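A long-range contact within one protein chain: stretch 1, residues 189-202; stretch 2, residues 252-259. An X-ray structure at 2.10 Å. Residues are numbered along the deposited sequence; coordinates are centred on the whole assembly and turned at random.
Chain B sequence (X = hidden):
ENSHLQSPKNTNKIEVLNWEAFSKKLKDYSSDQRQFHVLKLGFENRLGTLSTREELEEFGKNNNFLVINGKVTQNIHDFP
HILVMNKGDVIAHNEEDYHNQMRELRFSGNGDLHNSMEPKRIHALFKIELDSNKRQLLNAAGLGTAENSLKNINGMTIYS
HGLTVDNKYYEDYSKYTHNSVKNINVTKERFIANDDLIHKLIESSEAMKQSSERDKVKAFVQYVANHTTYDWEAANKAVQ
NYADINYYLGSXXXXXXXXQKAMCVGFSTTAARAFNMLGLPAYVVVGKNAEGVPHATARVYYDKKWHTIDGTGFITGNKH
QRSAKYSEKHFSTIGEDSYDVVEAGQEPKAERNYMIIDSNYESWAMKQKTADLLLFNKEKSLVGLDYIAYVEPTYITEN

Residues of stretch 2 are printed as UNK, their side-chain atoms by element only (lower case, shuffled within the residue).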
ATOM      1  N   GLU B 189       0.689  21.104   9.960  1.00 25.78           N
ATOM      2  CA  GLU B 189       1.023  20.822  11.347  1.00 30.60           C
ATOM      3  C   GLU B 189       2.116  19.760  11.426  1.00 35.70           C
ATOM      4  O   GLU B 189       3.067  19.890  12.199  1.00 29.86           O
ATOM      5  CB  GLU B 189      -0.208  20.360  12.136  1.00 29.01           C
ATOM      6  CG  GLU B 189      -1.176  21.484  12.489  1.00 46.46           C
ATOM      7  CD  GLU B 189      -2.128  21.826  11.356  1.00 48.21           C
ATOM      8  OE1 GLU B 189      -2.309  20.981  10.449  1.00 41.99           O
ATOM      9  OE2 GLU B 189      -2.700  22.940  11.377  1.00 57.17           O
ATOM     10  N   ARG B 190       1.971  18.711  10.626  1.00 23.99           N
ATOM     11  CA  ARG B 190       2.970  17.654  10.591  1.00 28.03           C
ATOM     12  C   ARG B 190       4.321  18.230  10.191  1.00 34.05           C
ATOM     13  O   ARG B 190       5.351  17.885  10.792  1.00 33.97           O
ATOM     14  CB  ARG B 190       2.547  16.555   9.621  1.00 22.24           C
ATOM     15  CG  ARG B 190       3.529  15.438   9.524  1.00 26.49           C
ATOM     16  CD  ARG B 190       3.317  14.449  10.641  1.00 26.96           C
ATOM     17  NE  ARG B 190       4.199  13.298  10.519  1.00 21.63           N
ATOM     18  CZ  ARG B 190       3.948  12.256   9.729  1.00 25.88           C
ATOM     19  NH1 ARG B 190       2.849  12.231   8.984  1.00 24.69           N
ATOM     20  NH2 ARG B 190       4.798  11.237   9.678  1.00 22.27           N
ATOM     21  N   PHE B 191       4.309  19.118   9.198  1.00 24.11           N
ATOM     22  CA  PHE B 191       5.545  19.677   8.659  1.00 24.52           C
ATOM     23  C   PHE B 191       6.237  20.574   9.687  1.00 36.91           C
ATOM     24  O   PHE B 191       7.463  20.500   9.876  1.00 34.36           O
ATOM     25  CB  PHE B 191       5.276  20.460   7.369  1.00 24.94           C
ATOM     26  CG  PHE B 191       6.528  20.960   6.691  1.00 30.11           C
ATOM     27  CD1 PHE B 191       7.212  20.155   5.797  1.00 27.82           C
ATOM     28  CD2 PHE B 191       7.029  22.231   6.962  1.00 26.43           C
ATOM     29  CE1 PHE B 191       8.367  20.605   5.171  1.00 29.59           C
ATOM     30  CE2 PHE B 191       8.183  22.689   6.348  1.00 34.64           C
ATOM     31  CZ  PHE B 191       8.858  21.874   5.448  1.00 34.34           C
ATOM     32  N   ILE B 192       5.455  21.415  10.354  1.00 39.11           N
ATOM     33  CA  ILE B 192       5.982  22.252  11.423  1.00 35.57           C
ATOM     34  C   ILE B 192       6.530  21.402  12.581  1.00 35.43           C
ATOM     35  O   ILE B 192       7.586  21.718  13.136  1.00 33.67           O
ATOM     36  CB  ILE B 192       4.910  23.221  11.936  1.00 37.44           C
ATOM     37  CG1 ILE B 192       4.533  24.195  10.817  1.00 38.22           C
ATOM     38  CG2 ILE B 192       5.416  23.987  13.147  1.00 29.71           C
ATOM     39  CD1 ILE B 192       3.208  24.889  11.032  1.00 37.92           C
ATOM     40  N   ALA B 193       5.851  20.309  12.933  1.00 26.26           N
ATOM     41  CA  ALA B 193       6.366  19.475  14.027  1.00 31.75           C
ATOM     42  C   ALA B 193       7.693  18.810  13.629  1.00 37.73           C
ATOM     43  O   ALA B 193       8.622  18.695  14.437  1.00 42.87           O
ATOM     44  CB  ALA B 193       5.342  18.431  14.439  1.00 25.07           C
ATOM     45  N   ASN B 194       7.792  18.398  12.371  1.00 34.10           N
ATOM     46  CA  ASN B 194       9.066  17.909  11.860  1.00 30.19           C
ATOM     47  C   ASN B 194      10.178  18.968  11.914  1.00 30.37           C
ATOM     48  O   ASN B 194      11.321  18.661  12.278  1.00 34.61           O
ATOM     49  CB  ASN B 194       8.907  17.395  10.435  1.00 27.83           C
ATOM     50  CG  ASN B 194      10.037  16.476  10.031  1.00 29.95           C
ATOM     51  OD1 ASN B 194      10.223  15.419  10.624  1.00 27.22           O
ATOM     52  ND2 ASN B 194      10.812  16.885   9.037  1.00 33.65           N
ATOM     53  N   ASP B 195       9.846  20.210  11.554  1.00 33.58           N
ATOM     54  CA  ASP B 195      10.797  21.314  11.650  1.00 31.37           C
ATOM     55  C   ASP B 195      11.242  21.499  13.091  1.00 36.90           C
ATOM     56  O   ASP B 195      12.378  21.932  13.366  1.00 38.08           O
ATOM     57  CB  ASP B 195      10.190  22.614  11.129  1.00 32.71           C
ATOM     58  CG  ASP B 195      10.549  22.888   9.686  1.00 37.42           C
ATOM     59  OD1 ASP B 195      11.191  22.023   9.046  1.00 35.14           O
ATOM     60  OD2 ASP B 195      10.175  23.970   9.185  1.00 43.82           O
ATOM     61  N   ASP B 196      10.351  21.163  14.019  1.00 36.29           N
ATOM     62  CA  ASP B 196      10.730  21.227  15.423  1.00 41.94           C
ATOM     63  C   ASP B 196      11.726  20.128  15.761  1.00 35.46           C
ATOM     64  O   ASP B 196      12.725  20.382  16.432  1.00 36.93           O
ATOM     65  CB  ASP B 196       9.516  21.132  16.345  1.00 39.62           C
ATOM     66  CG  ASP B 196       9.859  21.495  17.781  1.00 45.52           C
ATOM     67  OD1 ASP B 196      10.110  22.699  18.052  1.00 45.80           O
ATOM     68  OD2 ASP B 196       9.897  20.574  18.627  1.00 47.20           O
ATOM     69  N   LEU B 197      11.449  18.910  15.302  1.00 31.86           N
ATOM     70  CA  LEU B 197      12.394  17.799  15.453  1.00 31.21           C
ATOM     71  C   LEU B 197      13.796  18.133  14.918  1.00 30.87           C
ATOM     72  O   LEU B 197      14.814  17.786  15.535  1.00 37.57           O
ATOM     73  CB  LEU B 197      11.845  16.560  14.752  1.00 35.95           C
ATOM     74  CG  LEU B 197      11.169  15.465  15.582  1.00 34.87           C
ATOM     75  CD1 LEU B 197      10.736  15.944  16.928  1.00 32.30           C
ATOM     76  CD2 LEU B 197       9.976  14.888  14.819  1.00 29.88           C
ATOM     77  N   ILE B 198      13.848  18.822  13.781  1.00 26.52           N
ATOM     78  CA  ILE B 198      15.120  19.235  13.197  1.00 26.98           C
ATOM     79  C   ILE B 198      15.814  20.259  14.076  1.00 47.68           C
ATOM     80  O   ILE B 198      17.021  20.158  14.319  1.00 45.17           O
ATOM     81  CB  ILE B 198      14.924  19.822  11.793  1.00 37.11           C
ATOM     82  CG1 ILE B 198      14.398  18.737  10.853  1.00 31.79           C
ATOM     83  CG2 ILE B 198      16.217  20.379  11.262  1.00 27.55           C
ATOM     84  CD1 ILE B 198      13.925  19.285   9.554  1.00 33.63           C
ATOM     85  N   HIS B 199      15.042  21.242  14.544  1.00 44.89           N
ATOM     86  CA  HIS B 199      15.543  22.254  15.471  1.00 38.79           C
ATOM     87  C   HIS B 199      16.192  21.584  16.680  1.00 34.57           C
ATOM     88  O   HIS B 199      17.293  21.956  17.099  1.00 33.45           O
ATOM     89  CB  HIS B 199      14.407  23.182  15.922  1.00 45.02           C
ATOM     90  CG  HIS B 199      14.864  24.539  16.364  1.00 55.20           C
ATOM     91  ND1 HIS B 199      15.643  24.738  17.485  1.00 59.02           N
ATOM     92  CD2 HIS B 199      14.635  25.768  15.843  1.00 59.29           C
ATOM     93  CE1 HIS B 199      15.884  26.029  17.630  1.00 57.45           C
ATOM     94  NE2 HIS B 199      15.281  26.676  16.649  1.00 61.84           N
ATOM     95  N   LYS B 200      15.519  20.581  17.229  1.00 38.63           N
ATOM     96  CA  LYS B 200      16.068  19.853  18.365  1.00 40.49           C
ATOM     97  C   LYS B 200      17.349  19.110  17.997  1.00 45.23           C
ATOM     98  O   LYS B 200      18.276  19.041  18.812  1.00 35.39           O
ATOM     99  CB  LYS B 200      15.033  18.881  18.926  1.00 39.56           C
ATOM    100  CG  LYS B 200      14.079  19.532  19.922  1.00 46.17           C
ATOM    101  CD  LYS B 200      12.903  18.628  20.266  1.00 49.15           C
ATOM    102  CE  LYS B 200      11.951  19.328  21.224  1.00 62.55           C
ATOM    103  NZ  LYS B 200      10.745  18.500  21.506  1.00 68.25           N
ATOM    104  N   LEU B 201      17.421  18.552  16.785  1.00 42.80           N
ATOM    105  CA  LEU B 201      18.690  17.938  16.365  1.00 40.76           C
ATOM    106  C   LEU B 201      19.795  18.999  16.332  1.00 37.98           C
ATOM    107  O   LEU B 201      20.932  18.727  16.706  1.00 39.80           O
ATOM    108  CB  LEU B 201      18.578  17.252  14.998  1.00 30.06           C
ATOM    109  CG  LEU B 201      17.684  16.017  14.898  1.00 35.70           C
ATOM    110  CD1 LEU B 201      17.600  15.534  13.457  1.00 35.34           C
ATOM    111  CD2 LEU B 201      18.213  14.909  15.801  1.00 32.37           C
ATOM    112  N   ILE B 202      19.445  20.209  15.897  1.00 36.00           N
ATOM    113  CA  ILE B 202      20.401  21.301  15.794  1.00 42.29           C
ATOM    114  C   ILE B 202      20.908  21.692  17.175  1.00 44.79           C
ATOM    115  O   ILE B 202      22.112  21.879  17.375  1.00 43.48           O
ATOM    116  CB  ILE B 202      19.787  22.538  15.109  1.00 38.73           C
ATOM    117  CG1 ILE B 202      19.541  22.251  13.635  1.00 32.91           C
ATOM    118  CG2 ILE B 202      20.706  23.736  15.251  1.00 33.28           C
ATOM    119  CD1 ILE B 202      18.992  23.420  12.864  1.00 34.05           C
ATOM    120  N   UNK B 252      12.550   9.847   2.977  1.00 21.70           N
ATOM    121  CA  UNK B 252      11.716  11.040   3.049  1.00 19.22           C
ATOM    122  C   UNK B 252      12.009  11.885   4.284  1.00 20.29           C
ATOM    123  O   UNK B 252      12.846  11.534   5.119  1.00 19.91           O
ATOM    124  c   UNK B 252       9.656  10.006   4.219  1.00 22.86           C
ATOM    125  c   UNK B 252      10.211  10.699   2.972  1.00 18.80           C
ATOM    126  o   UNK B 252       8.569   9.397   4.098  1.00 17.91           O
ATOM    127  o   UNK B 252      10.246  10.073   5.311  1.00 18.53           O
ATOM    128  N   UNK B 253      11.274  12.978   4.406  1.00 20.25           N
ATOM    129  CA  UNK B 253      11.596  14.012   5.376  1.00 20.98           C
ATOM    130  C   UNK B 253      11.425  13.563   6.821  1.00 21.78           C
ATOM    131  O   UNK B 253      11.840  14.270   7.733  1.00 21.45           O
ATOM    132  c   UNK B 253       9.240  15.271   5.376  1.00 21.39           C
ATOM    133  c   UNK B 253       8.483  14.436   4.356  1.00 20.72           C
ATOM    134  c   UNK B 253      10.753  15.260   5.130  1.00 21.59           C
ATOM    135  c   UNK B 253       8.738  16.733   5.329  1.00 22.30           C
ATOM    136  N   UNK B 254      10.831  12.388   7.024  1.00 22.97           N
ATOM    137  CA  UNK B 254      10.569  11.898   8.378  1.00 19.89           C
ATOM    138  C   UNK B 254      11.568  10.844   8.839  1.00 23.01           C
ATOM    139  O   UNK B 254      11.531  10.396   9.986  1.00 22.85           O
ATOM    140  c   UNK B 254       6.256  12.917   6.659  1.00 21.91           C
ATOM    141  c   UNK B 254       6.101  14.089   7.364  1.00 26.14           C
ATOM    142  c   UNK B 254       7.254  12.023   7.010  1.00 19.31           C
ATOM    143  c   UNK B 254       9.167  11.316   8.453  1.00 19.34           C
ATOM    144  c   UNK B 254       7.925  13.481   8.772  1.00 20.47           C
ATOM    145  c   UNK B 254       6.936  14.372   8.420  1.00 25.78           C
ATOM    146  c   UNK B 254       8.094  12.291   8.065  1.00 19.68           C
ATOM    147  N   UNK B 255      12.454  10.448   7.937  1.00 19.59           N
ATOM    148  CA  UNK B 255      13.309   9.304   8.176  1.00 19.07           C
ATOM    149  C   UNK B 255      14.287   9.509   9.351  1.00 19.62           C
ATOM    150  O   UNK B 255      14.358   8.669  10.246  1.00 19.40           O
ATOM    151  c   UNK B 255      14.067   8.959   6.916  1.00 18.92           C
ATOM    152  N   UNK B 256      15.064  10.582   9.368  1.00 20.39           N
ATOM    153  CA  UNK B 256      16.003  10.665  10.489  1.00 31.19           C
ATOM    154  C   UNK B 256      15.335  11.293  11.710  1.00 31.04           C
ATOM    155  O   UNK B 256      15.727  11.024  12.842  1.00 31.69           O
ATOM    156  c   UNK B 256      17.674  12.560  11.083  1.00 24.82           C
ATOM    157  c   UNK B 256      17.390  11.790   8.658  1.00 27.12           C
ATOM    158  c   UNK B 256      17.336  11.403  10.120  1.00 31.32           C
ATOM    159  N   UNK B 257      14.277  12.064  11.487  1.00 29.06           N
ATOM    160  CA  UNK B 257      13.650  12.804  12.572  1.00 28.94           C
ATOM    161  C   UNK B 257      12.676  11.957  13.395  1.00 28.18           C
ATOM    162  O   UNK B 257      12.797  11.891  14.608  1.00 27.38           O
ATOM    163  c   UNK B 257      13.904  15.153  11.753  1.00 25.85           C
ATOM    164  o   UNK B 257      12.206  13.696  10.833  1.00 26.66           O
ATOM    165  c   UNK B 257      12.912  14.035  12.037  1.00 31.05           C
ATOM    166  N   UNK B 258      11.708  11.330  12.729  1.00 24.67           N
ATOM    167  CA  UNK B 258      10.727  10.468  13.384  1.00 25.31           C
ATOM    168  C   UNK B 258      11.185   9.024  13.518  1.00 31.48           C
ATOM    169  O   UNK B 258      11.095   8.408  14.585  1.00 30.57           O
ATOM    170  c   UNK B 258       8.795  11.878  12.522  1.00 24.29           C
ATOM    171  o   UNK B 258       6.803  12.953  11.868  1.00 22.96           O
ATOM    172  c   UNK B 258       7.413  11.875  11.898  1.00 24.53           C
ATOM    173  o   UNK B 258       6.935  10.811  11.436  1.00 21.62           O
ATOM    174  c   UNK B 258       9.407  10.487  12.607  1.00 19.75           C
ATOM    175  N   UNK B 259      11.657   8.472  12.412  1.00 32.07           N
ATOM    176  CA  UNK B 259      11.980   7.054  12.361  1.00 28.97           C
ATOM    177  C   UNK B 259      13.344   6.759  12.983  1.00 26.06           C
ATOM    178  O   UNK B 259      13.579   5.656  13.480  1.00 21.72           O
ATOM    179  c   UNK B 259      12.816   2.947   8.039  1.00 26.91           C
ATOM    180  c   UNK B 259      11.887   4.909   9.190  1.00 25.64           C
ATOM    181  c   UNK B 259      11.929   6.593  10.911  1.00 28.99           C
ATOM    182  n   UNK B 259      11.880   3.508   8.794  1.00 27.35           N
ATOM    183  c   UNK B 259      12.081   5.116  10.665  1.00 29.41           C
ATOM    184  n   UNK B 259      13.838   3.680   7.610  1.00 25.58           N
ATOM    185  n   UNK B 259      12.723   1.666   7.696  1.00 26.69           N
TER

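Position 252 carries two carbons beyond CA, the second bearing two oxygens: a short carboxylate. It touches nothing on stretch 1, and one of its oxygens lies 2.9 Å from the backbone N of position 254, accepting a hydrogen bond that caps the turn leading into a short, weakly bonded helical segment. This is Asp 252. Its backbone O also takes the N of position 255, 3.0 Å away, closing a type I turn.

Position 253 has four carbons, forked at the second, and its CA-to-CB bond points toward the helix of stretch 1. One tip carbon comes 3.8 Å from CD1 of Phe 191, while the backbone O at 253 accepts from ND2 of Asn 194 at 3.1 Å. A purely carbon side chain forked one atom beyond CB is leucine, Leu 253.

At position 254 one carbon leads to a ring of six carbons, with no oxygen attached. The guanidinium of Arg 190 lies flat on this ring, centres 3.9 Å apart and planes within 11°, a cation-pi arrangement, and at the ring's edge Asn 194 OD1 approaches a ring carbon of position 254 to 3.5 Å. This is Phe 254; that edge carbon is CD1, and Arg 190 NE lies 3.6 Å from Phe 254 CE1.

Position 255 has a single side-chain carbon, pointing away from stretch 1 and making no contact with it: Ala 255.

Position 256 shows one carbon carrying two more, a fork directly at CB. One branch packs 3.8 Å from CD1 of Leu 201. Three carbons and no heteroatom give Val 256.

Position 257 has the same fork, but one branch is oxygen. That oxygen lies 2.6 Å from OD1 of Asn 194, and the carbon branch reaches CG1 of Ile 198 at 3.7 Å. One oxygen and one carbon on CB make this Thr 257. Its OG1 donates to the amide oxygen.

Position 258 is a chain of three carbons, the third holding two oxygens. One oxygen lies 2.8 Å from Arg 190 NH2 and the other 3.0 Å from Arg 190 NE; three carbons ending in a carboxylate make Glu 258.

Position 259 has three carbons, a nitrogen, then a carbon bearing two more nitrogens, the guanidinium of Arg 259; it stays out of reach of stretch 1.

In this contact the helix 189-202 crosses the weakly bonded segment, about 255-259 and with a wider pi-type turn, at 97°, the axes 9.5 Å apart at closest approach. Leu 197 and Thr 257 bring their CA atoms to 5.9 Å, and the small threonine acts as a knob among Asn 194, Leu 197, Ile 198 and Leu 201. Asn 194 ties two points of stretch 2 together, its OD1 receiving Thr 257 OG1 and its ND2 giving to Leu 253 O. Arg 190 shows a second economy: its guanidinium covers Phe 254 with a face while its edge forms a two-pronged salt bridge to Glu 258, at a partly exposed end of the contact. The rule to read here is that polar groups such as Asn 194 and Thr 257 can sit within a packed contact when their geometry is met, with the apolar pairs Phe 191 with Leu 253 and Leu 201 with Val 256 packing beside that bond.

Stretch 2 252-259: DLFAVTER
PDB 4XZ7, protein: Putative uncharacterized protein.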